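Local coordinates for protein dipicolinate synthase, B chain (Bacillus cereus, PDB 3MCU) that probably oxidises dihydrodipicolinate to dipicolinate with NADP(+), working together with its partner DpaA to supply dipicolinate for the spore, at residues N96-A104 with G138-A146; E35-T43 with I61-N71. All coordinates share one frame; numbering follows the deposited sequence.

Interaction 1: N96-A104 with G138-A146; sequences NSMSKFANA and GVNLMRLMA. With PO4 (phosphate ion), chain J.
Leu144 packs its two methyls on Met98 and Phe101, and its CG on Ala102. Its CD1 lies 3.7 Å from CG of Met98, a selenomethionine, while Leu144 CD2 comes within 3.7 Å of Phe101 CD2, approaching the ring obliquely. CG of Met98 stands anti to the backbone N (chi1 178°), and with chi2 also extended SE is carried to Leu141 (SE to CB 4.1 Å); the bend at chi3 sets CE against the same CB. Ala102 sits 3.9 Å by its CB from Leu144 CG. The axes of the two helix segments approach to 9.0 Å at a crossing angle of 53°.

Among the polar groups, Asn140 faces Ala102, its OD1 3.8 Å from Ala102 CB, and its ND2 lies beside Ser99, 3.5 Å from OG. Arg143 NH1 gives a weak bond to Asn140 OD1, Asn140 ND2 is engaged by Asn137, and Ser99 OG bonds to Asn103 O of a neighbouring subunit. Near the start of helix 95-102, Asn96 ND2 donates to O4 of a phosphate ion, probably from the crystallisation liquor (3.0 Å).

The pair rests on the sheet: Met98 touches Val128 of strand 124-130, Leu144 reaches Phe152 of strand 150-156, and Phe101 leans on Ala114 of helix 109-118.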
loop_
_atom_site.group_PDB
_atom_site.type_symbol
_atom_site.label_atom_id
_atom_site.label_comp_id
_atom_site.label_asym_id
_atom_site.label_seq_id
_atom_site.Cartn_x
_atom_site.Cartn_y
_atom_site.Cartn_z
ATOM N N ASN D 96 11.367 -12.414 6.369
ATOM C CA ASN D 96 10.140 -12.663 7.108
ATOM C C ASN D 96 9.898 -11.629 8.218
ATOM O O ASN D 96 8.795 -11.083 8.334
ATOM C CB ASN D 96 10.106 -14.092 7.664
ATOM C CG ASN D 96 8.789 -14.419 8.355
ATOM O OD1 ASN D 96 7.718 -14.376 7.740
ATOM N ND2 ASN D 96 8.860 -14.731 9.645
ATOM N N SER D 97 10.927 -11.355 9.022
ATOM C CA SER D 97 10.800 -10.390 10.128
ATOM C C SER D 97 10.721 -8.943 9.627
ATOM O O SER D 97 10.043 -8.118 10.206
ATOM C CB SER D 97 11.973 -10.522 11.105
ATOM O OG SER D 97 12.025 -11.806 11.702
HETATM N N MSE D 98 11.424 -8.636 8.543
HETATM C CA MSE D 98 11.343 -7.310 7.936
HETATM C C MSE D 98 9.919 -6.991 7.454
HETATM O O MSE D 98 9.413 -5.882 7.629
HETATM C CB MSE D 98 12.311 -7.206 6.756
HETATM C CG MSE D 98 12.224 -5.857 6.066
HETATM SE SE MSE D 98 13.702 -5.490 4.846
HETATM C CE MSE D 98 13.124 -6.620 3.355
ATOM N N SER D 99 9.291 -7.966 6.819
ATOM C CA SER D 99 7.918 -7.829 6.380
ATOM C C SER D 99 7.000 -7.626 7.570
ATOM O O SER D 99 6.141 -6.745 7.558
ATOM C CB SER D 99 7.484 -9.075 5.604
ATOM O OG SER D 99 6.089 -9.032 5.361
ATOM N N LYS D 100 7.179 -8.437 8.604
ATOM C CA LYS D 100 6.358 -8.305 9.802
ATOM C C LYS D 100 6.572 -6.948 10.499
ATOM O O LYS D 100 5.606 -6.268 10.869
ATOM C CB LYS D 100 6.601 -9.483 10.753
ATOM C CG LYS D 100 5.892 -10.784 10.329
ATOM C CD LYS D 100 6.417 -12.008 11.091
ATOM C CE LYS D 100 5.492 -13.208 10.891
ATOM N NZ LYS D 100 6.190 -14.533 10.908
ATOM N N PHE D 101 7.834 -6.551 10.664
ATOM C CA PHE D 101 8.165 -5.235 11.207
ATOM C C PHE D 101 7.469 -4.130 10.401
ATOM O O PHE D 101 6.777 -3.286 10.975
ATOM C CB PHE D 101 9.689 -5.020 11.224
ATOM C CG PHE D 101 10.128 -3.809 12.012
ATOM C CD1 PHE D 101 9.468 -3.442 13.167
ATOM C CD2 PHE D 101 11.210 -3.059 11.604
ATOM C CE1 PHE D 101 9.862 -2.343 13.886
ATOM C CE2 PHE D 101 11.619 -1.959 12.323
ATOM C CZ PHE D 101 10.952 -1.596 13.459
ATOM N N ALA D 102 7.635 -4.134 9.078
ATOM C CA ALA D 102 7.044 -3.078 8.232
ATOM C C ALA D 102 5.534 -2.995 8.384
ATOM O O ALA D 102 4.949 -1.928 8.226
ATOM C CB ALA D 102 7.380 -3.289 6.779
ATOM N N ASN D 103 4.908 -4.129 8.673
ATOM C CA ASN D 103 3.458 -4.174 8.817
ATOM C C ASN D 103 2.989 -4.027 10.265
ATOM O O ASN D 103 1.797 -4.077 10.539
ATOM C CB ASN D 103 2.895 -5.448 8.183
ATOM C CG ASN D 103 2.976 -5.422 6.672
ATOM O OD1 ASN D 103 3.709 -6.205 6.063
ATOM N ND2 ASN D 103 2.252 -4.499 6.057
ATOM N N ALA D 104 3.936 -3.827 11.179
ATOM C CA ALA D 104 3.626 -3.611 12.593
ATOM C C ALA D 104 3.028 -4.846 13.282
ATOM O O ALA D 104 2.180 -4.725 14.151
ATOM C CB ALA D 104 2.711 -2.396 12.773
ATOM N N GLY D 138 10.638 -5.541 -1.432
ATOM C CA GLY D 138 11.150 -4.213 -1.720
ATOM C C GLY D 138 10.358 -3.077 -1.098
ATOM O O GLY D 138 10.925 -2.119 -0.511
ATOM N N VAL D 139 9.042 -3.183 -1.240
ATOM C CA VAL D 139 8.109 -2.181 -0.719
ATOM C C VAL D 139 8.154 -2.145 0.801
ATOM O O VAL D 139 7.962 -1.101 1.406
ATOM C CB VAL D 139 6.676 -2.454 -1.203
ATOM C CG1 VAL D 139 5.685 -1.565 -0.473
ATOM C CG2 VAL D 139 6.576 -2.200 -2.690
ATOM N N ASN D 140 8.449 -3.275 1.425
ATOM C CA ASN D 140 8.568 -3.298 2.879
ATOM C C ASN D 140 9.837 -2.607 3.336
ATOM O O ASN D 140 9.827 -1.828 4.290
ATOM C CB ASN D 140 8.514 -4.737 3.391
ATOM C CG ASN D 140 7.110 -5.331 3.288
ATOM O OD1 ASN D 140 6.114 -4.617 3.478
ATOM N ND2 ASN D 140 7.026 -6.617 2.985
ATOM N N LEU D 141 10.925 -2.899 2.629
ATOM C CA LEU D 141 12.201 -2.271 2.875
ATOM C C LEU D 141 12.049 -0.750 2.803
ATOM O O LEU D 141 12.425 -0.031 3.727
ATOM C CB LEU D 141 13.230 -2.776 1.848
ATOM C CG LEU D 141 14.718 -2.563 2.154
ATOM C CD1 LEU D 141 15.608 -3.461 1.234
ATOM C CD2 LEU D 141 15.087 -1.120 2.005
HETATM N N MSE D 142 11.499 -0.263 1.697
HETATM C CA MSE D 142 11.380 1.178 1.484
HETATM C C MSE D 142 10.410 1.857 2.426
HETATM O O MSE D 142 10.579 3.037 2.715
HETATM C CB MSE D 142 11.011 1.508 0.037
HETATM C CG MSE D 142 12.154 1.271 -0.931
HETATM SE SE MSE D 142 13.767 2.233 -0.398
HETATM C CE MSE D 142 14.655 2.117 -2.151
ATOM N N ARG D 143 9.401 1.129 2.902
ATOM C CA ARG D 143 8.436 1.717 3.826
ATOM C C ARG D 143 9.182 2.028 5.126
ATOM O O ARG D 143 9.048 3.116 5.693
ATOM C CB ARG D 143 7.212 0.792 4.059
ATOM C CG ARG D 143 6.218 1.311 5.128
ATOM C CD ARG D 143 4.920 0.463 5.220
ATOM N NE ARG D 143 4.403 0.179 3.884
ATOM C CZ ARG D 143 4.315 -1.039 3.337
ATOM N NH1 ARG D 143 4.666 -2.134 4.019
ATOM N NH2 ARG D 143 3.853 -1.165 2.100
ATOM N N LEU D 144 10.005 1.078 5.562
ATOM C CA LEU D 144 10.846 1.247 6.745
ATOM C C LEU D 144 11.890 2.352 6.569
ATOM O O LEU D 144 12.045 3.219 7.440
ATOM C CB LEU D 144 11.541 -0.066 7.094
ATOM C CG LEU D 144 10.612 -1.194 7.553
ATOM C CD1 LEU D 144 11.326 -2.554 7.578
ATOM C CD2 LEU D 144 10.015 -0.865 8.906
HETATM N N MSE D 145 12.612 2.315 5.456
HETATM C CA MSE D 145 13.601 3.349 5.151
HETATM C C MSE D 145 12.980 4.717 5.362
HETATM O O MSE D 145 13.640 5.623 5.852
HETATM C CB MSE D 145 14.077 3.266 3.698
HETATM C CG MSE D 145 15.386 2.527 3.461
HETATM SE SE MSE D 145 16.966 3.554 4.021
HETATM C CE MSE D 145 16.562 5.254 3.173
ATOM N N ALA D 146 11.725 4.875 4.948
ATOM C CA ALA D 146 11.070 6.184 5.018
ATOM C C ALA D 146 10.503 6.561 6.400
ATOM O O ALA D 146 10.085 7.690 6.593
ATOM C CB ALA D 146 9.936 6.287 3.946
HETATM P P PO4 J . 12.013 -15.212 11.816
HETATM O O1 PO4 J . 12.862 -14.917 13.048
HETATM O O2 PO4 J . 12.870 -15.466 10.595
HETATM O O3 PO4 J . 11.152 -16.425 12.116
HETATM O O4 PO4 J . 11.125 -14.046 11.485
#

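Interaction 2: E35-T43 with I61-N71. With PO4 (phosphate ion), chain J.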
loop_
_atom_site.group_PDB
_atom_site.type_symbol
_atom_site.label_atom_id
_atom_site.label_comp_id
_atom_site.label_asym_id
_atom_site.label_seq_id
_atom_site.Cartn_x
_atom_site.Cartn_y
_atom_site.Cartn_z
ATOM N N GLU D 35 25.779 -0.997 27.344
ATOM C CA GLU D 35 25.053 -2.044 28.036
ATOM C C GLU D 35 24.203 -2.769 26.990
ATOM O O GLU D 35 23.342 -2.166 26.353
ATOM C CB GLU D 35 24.190 -1.410 29.127
ATOM C CG GLU D 35 23.314 -2.364 29.907
ATOM C CD GLU D 35 22.347 -1.624 30.833
ATOM O OE1 GLU D 35 21.116 -1.733 30.637
ATOM O OE2 GLU D 35 22.825 -0.917 31.743
ATOM N N VAL D 36 24.452 -4.059 26.806
ATOM C CA VAL D 36 23.805 -4.822 25.741
ATOM C C VAL D 36 22.739 -5.805 26.239
ATOM O O VAL D 36 23.055 -6.704 27.013
ATOM C CB VAL D 36 24.864 -5.599 24.957
ATOM C CG1 VAL D 36 24.242 -6.355 23.790
ATOM C CG2 VAL D 36 25.915 -4.647 24.470
ATOM N N ARG D 37 21.484 -5.632 25.798
ATOM C CA ARG D 37 20.409 -6.558 26.164
ATOM C C ARG D 37 20.022 -7.443 24.988
ATOM O O ARG D 37 19.386 -6.978 24.038
ATOM C CB ARG D 37 19.147 -5.829 26.671
ATOM C CG ARG D 37 19.355 -4.447 27.278
ATOM C CD ARG D 37 19.741 -4.431 28.761
ATOM N NE ARG D 37 18.755 -5.051 29.644
ATOM C CZ ARG D 37 18.520 -4.697 30.909
ATOM N NH1 ARG D 37 19.163 -3.683 31.476
ATOM N NH2 ARG D 37 17.621 -5.367 31.607
ATOM N N PRO D 38 20.394 -8.725 25.046
ATOM C CA PRO D 38 20.082 -9.636 23.933
ATOM C C PRO D 38 18.599 -9.990 23.857
ATOM O O PRO D 38 17.942 -10.187 24.878
ATOM C CB PRO D 38 20.902 -10.895 24.254
ATOM C CG PRO D 38 21.864 -10.486 25.329
ATOM C CD PRO D 38 21.193 -9.385 26.090
ATOM N N VAL D 39 18.093 -10.072 22.634
ATOM C CA VAL D 39 16.722 -10.490 22.382
ATOM C C VAL D 39 16.739 -11.598 21.329
ATOM O O VAL D 39 17.267 -11.418 20.229
ATOM C CB VAL D 39 15.869 -9.302 21.887
ATOM C CG1 VAL D 39 14.398 -9.688 21.796
ATOM C CG2 VAL D 39 16.048 -8.107 22.809
ATOM N N VAL D 40 16.191 -12.754 21.679
ATOM C CA VAL D 40 16.146 -13.871 20.737
ATOM C C VAL D 40 14.712 -14.187 20.342
ATOM O O VAL D 40 13.831 -14.324 21.198
ATOM C CB VAL D 40 16.814 -15.143 21.304
ATOM C CG1 VAL D 40 18.273 -14.887 21.574
ATOM C CG2 VAL D 40 16.125 -15.582 22.582
ATOM N N SER D 41 14.477 -14.297 19.040
ATOM C CA SER D 41 13.131 -14.580 18.541
ATOM C C SER D 41 12.770 -16.068 18.677
ATOM O O SER D 41 11.679 -16.492 18.273
ATOM C CB SER D 41 12.963 -14.089 17.095
ATOM O OG SER D 41 13.779 -14.820 16.195
ATOM N N TYR D 42 13.686 -16.851 19.247
ATOM C CA TYR D 42 13.368 -18.215 19.686
ATOM C C TYR D 42 13.491 -18.390 21.205
ATOM O O TYR D 42 14.481 -17.979 21.816
ATOM C CB TYR D 42 14.186 -19.267 18.922
ATOM C CG TYR D 42 13.782 -19.324 17.469
ATOM C CD1 TYR D 42 12.449 -19.153 17.104
ATOM C CD2 TYR D 42 14.723 -19.527 16.464
ATOM C CE1 TYR D 42 12.059 -19.184 15.781
ATOM C CE2 TYR D 42 14.347 -19.565 15.132
ATOM C CZ TYR D 42 13.009 -19.391 14.795
ATOM O OH TYR D 42 12.615 -19.425 13.472
ATOM N N THR D 43 12.469 -19.000 21.804
ATOM C CA THR D 43 12.346 -19.090 23.261
ATOM C C THR D 43 13.605 -19.613 23.958
ATOM O O THR D 43 14.564 -20.045 23.310
ATOM C CB THR D 43 11.120 -19.950 23.678
ATOM O OG1 THR D 43 10.796 -19.698 25.054
ATOM C CG2 THR D 43 11.393 -21.443 23.466
ATOM N N ILE D 61 26.407 -15.784 24.900
ATOM C CA ILE D 61 25.914 -14.425 24.691
ATOM C C ILE D 61 25.518 -13.796 26.016
ATOM O O ILE D 61 25.772 -12.623 26.259
ATOM C CB ILE D 61 24.680 -14.408 23.776
ATOM C CG1 ILE D 61 25.083 -14.627 22.322
ATOM C CG2 ILE D 61 23.937 -13.089 23.902
ATOM C CD1 ILE D 61 23.915 -14.492 21.363
ATOM N N GLU D 62 24.903 -14.596 26.874
ATOM C CA GLU D 62 24.415 -14.105 28.153
ATOM C C GLU D 62 25.556 -13.829 29.133
ATOM O O GLU D 62 25.441 -12.968 30.004
ATOM C CB GLU D 62 23.382 -15.073 28.749
ATOM C CG GLU D 62 22.138 -15.255 27.873
ATOM C CD GLU D 62 20.980 -15.916 28.605
ATOM O OE1 GLU D 62 19.862 -15.971 28.044
ATOM O OE2 GLU D 62 21.183 -16.379 29.747
ATOM N N GLU D 63 26.661 -14.547 28.981
ATOM C CA GLU D 63 27.833 -14.279 29.802
ATOM C C GLU D 63 28.550 -13.027 29.302
ATOM O O GLU D 63 28.970 -12.182 30.093
ATOM C CB GLU D 63 28.786 -15.475 29.803
ATOM C CG GLU D 63 29.970 -15.314 30.744
ATOM C CD GLU D 63 31.298 -15.532 30.045
ATOM O OE1 GLU D 63 32.344 -15.139 30.611
ATOM O OE2 GLU D 63 31.292 -16.090 28.927
ATOM N N ILE D 64 28.684 -12.922 27.981
ATOM C CA ILE D 64 29.280 -11.754 27.341
ATOM C C ILE D 64 28.597 -10.457 27.779
ATOM O O ILE D 64 29.261 -9.476 28.119
ATOM C CB ILE D 64 29.204 -11.862 25.796
ATOM C CG1 ILE D 64 30.066 -13.024 25.293
ATOM C CG2 ILE D 64 29.633 -10.555 25.141
ATOM C CD1 ILE D 64 30.093 -13.175 23.773
ATOM N N THR D 65 27.264 -10.465 27.786
ATOM C CA THR D 65 26.496 -9.252 28.045
ATOM C C THR D 65 26.173 -9.037 29.521
ATOM O O THR D 65 25.998 -7.906 29.965
ATOM C CB THR D 65 25.183 -9.247 27.239
ATOM O OG1 THR D 65 24.389 -10.379 27.610
ATOM C CG2 THR D 65 25.480 -9.305 25.747
ATOM N N GLY D 66 26.091 -10.124 30.277
ATOM C CA GLY D 66 25.673 -10.037 31.660
ATOM C C GLY D 66 24.163 -9.921 31.820
ATOM O O GLY D 66 23.665 -9.536 32.884
ATOM N N PHE D 67 23.425 -10.241 30.760
ATOM C CA PHE D 67 21.966 -10.280 30.841
ATOM C C PHE D 67 21.423 -11.543 30.206
ATOM O O PHE D 67 21.922 -12.000 29.179
ATOM C CB PHE D 67 21.325 -9.042 30.200
ATOM C CG PHE D 67 21.587 -7.775 30.950
ATOM C CD1 PHE D 67 20.771 -7.393 32.001
ATOM C CD2 PHE D 67 22.654 -6.969 30.614
ATOM C CE1 PHE D 67 21.013 -6.234 32.697
ATOM C CE2 PHE D 67 22.902 -5.800 31.309
ATOM C CZ PHE D 67 22.078 -5.433 32.352
ATOM N N LYS D 68 20.411 -12.115 30.841
ATOM C CA LYS D 68 19.668 -13.211 30.251
ATOM C C LYS D 68 18.975 -12.675 29.011
ATOM O O LYS D 68 18.426 -11.578 29.024
ATOM C CB LYS D 68 18.646 -13.766 31.245
ATOM C CG LYS D 68 17.706 -12.707 31.819
ATOM C CD LYS D 68 18.444 -11.673 32.672
ATOM C CE LYS D 68 17.645 -10.370 32.760
ATOM N NZ LYS D 68 18.351 -9.323 33.555
ATOM N N ALA D 69 19.033 -13.437 27.929
ATOM C CA ALA D 69 18.385 -13.034 26.691
ATOM C C ALA D 69 16.884 -12.952 26.883
ATOM O O ALA D 69 16.277 -13.813 27.514
ATOM C CB ALA D 69 18.716 -14.006 25.572
ATOM N N ILE D 70 16.284 -11.903 26.345
ATOM C CA ILE D 70 14.836 -11.817 26.344
ATOM C C ILE D 70 14.361 -12.791 25.271
ATOM O O ILE D 70 14.895 -12.803 24.157
ATOM C CB ILE D 70 14.360 -10.362 26.127
ATOM C CG1 ILE D 70 14.657 -9.541 27.395
ATOM C CG2 ILE D 70 12.880 -10.309 25.785
ATOM C CD1 ILE D 70 14.539 -8.039 27.230
ATOM N N ASN D 71 13.402 -13.644 25.626
ATOM C CA ASN D 71 13.014 -14.752 24.760
ATOM C C ASN D 71 11.516 -15.008 24.760
ATOM O O ASN D 71 11.064 -16.086 24.394
ATOM C CB ASN D 71 13.745 -16.030 25.164
ATOM C CG ASN D 71 13.458 -16.433 26.599
ATOM O OD1 ASN D 71 12.639 -15.817 27.278
ATOM N ND2 ASN D 71 14.128 -17.482 27.064
HETATM P P PO4 J . 12.013 -15.212 11.816
HETATM O O1 PO4 J . 12.862 -14.917 13.048
HETATM O O2 PO4 J . 12.870 -15.466 10.595
HETATM O O3 PO4 J . 11.152 -16.425 12.116
HETATM O O4 PO4 J . 11.125 -14.046 11.485
HETATM O O HOH W 1 18.421 -9.081 27.645
#
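Arg37 folds back over Phe67 because its chain bends at both chi2 (-85°) and chi3 (-60°), while the ring is swung toward the strand with its CG anti to the carbonyl carbon. The guanidinium therefore lies nearly flat on one face of the ring, planes 21° apart, in a cation-pi stack with Arg37 CZ 3.9 Å from the ring centroid. Glu35 holds the guanidinium in place: Arg37 NH1 forms a salt bridge of 2.9 Å with Glu35 OE1, which lies in the guanidinium plane and also pairs with Arg7. CG of Glu35 meets the same ring at its CE2, 3.7 Å away.

Pro38 takes the middle, its CG packed 3.6 Å from Ile61 CG2 and 3.4 Å from Thr65 OG1. That hydroxyl donates to Ile61 O and accepts from Phe67 N, an ST turn that leads the chain out of the helix. Strand 35-40 is bonded on its other edge to strand 7-12, its parallel neighbour in the mixed central sheet of the Rossmann-like fold of the Flavoprotein family, and the chain returning from helix 57-65 adds a short parallel bridge at Val39 and Ile70. Pro38, lacking an N-H, offers only its carbonyl: Ile70 N donates to Pro38 O (2.8 Å), and a water links the same oxygen to Lys68 O. Val40 N completes the bridge, nearly straight onto Ile70 O at 2.8 Å. Farther along, the side chains of Val40 and Asn71 lie side by side, Val40 CG2 3.5 Å from Asn71 CB, and beyond them Ser41 OG donates a long bond to the phosphate.

From the N terminus, after strand 7-12 and helix 23-31 the chain enters strand 35-40, passes a partly unmodelled loop and helix 57-65, and comes back to that strand's edge: interaction 2 closes this excursion of 17 residues. Only later does interaction 1 open, at helix 95-102, and it closes 33 residues on at helix 138-145, after helix 109-118 and strand 124-130. The two thus stand in series, neither nesting nor crossing, with centres about 24 Å apart on opposite sides of the chain's centre. Interaction 2 ties the sheet's edge to helix 57-65 and the chain that leaves it, interaction 1 joins two helices over the strands; both touch the phosphate.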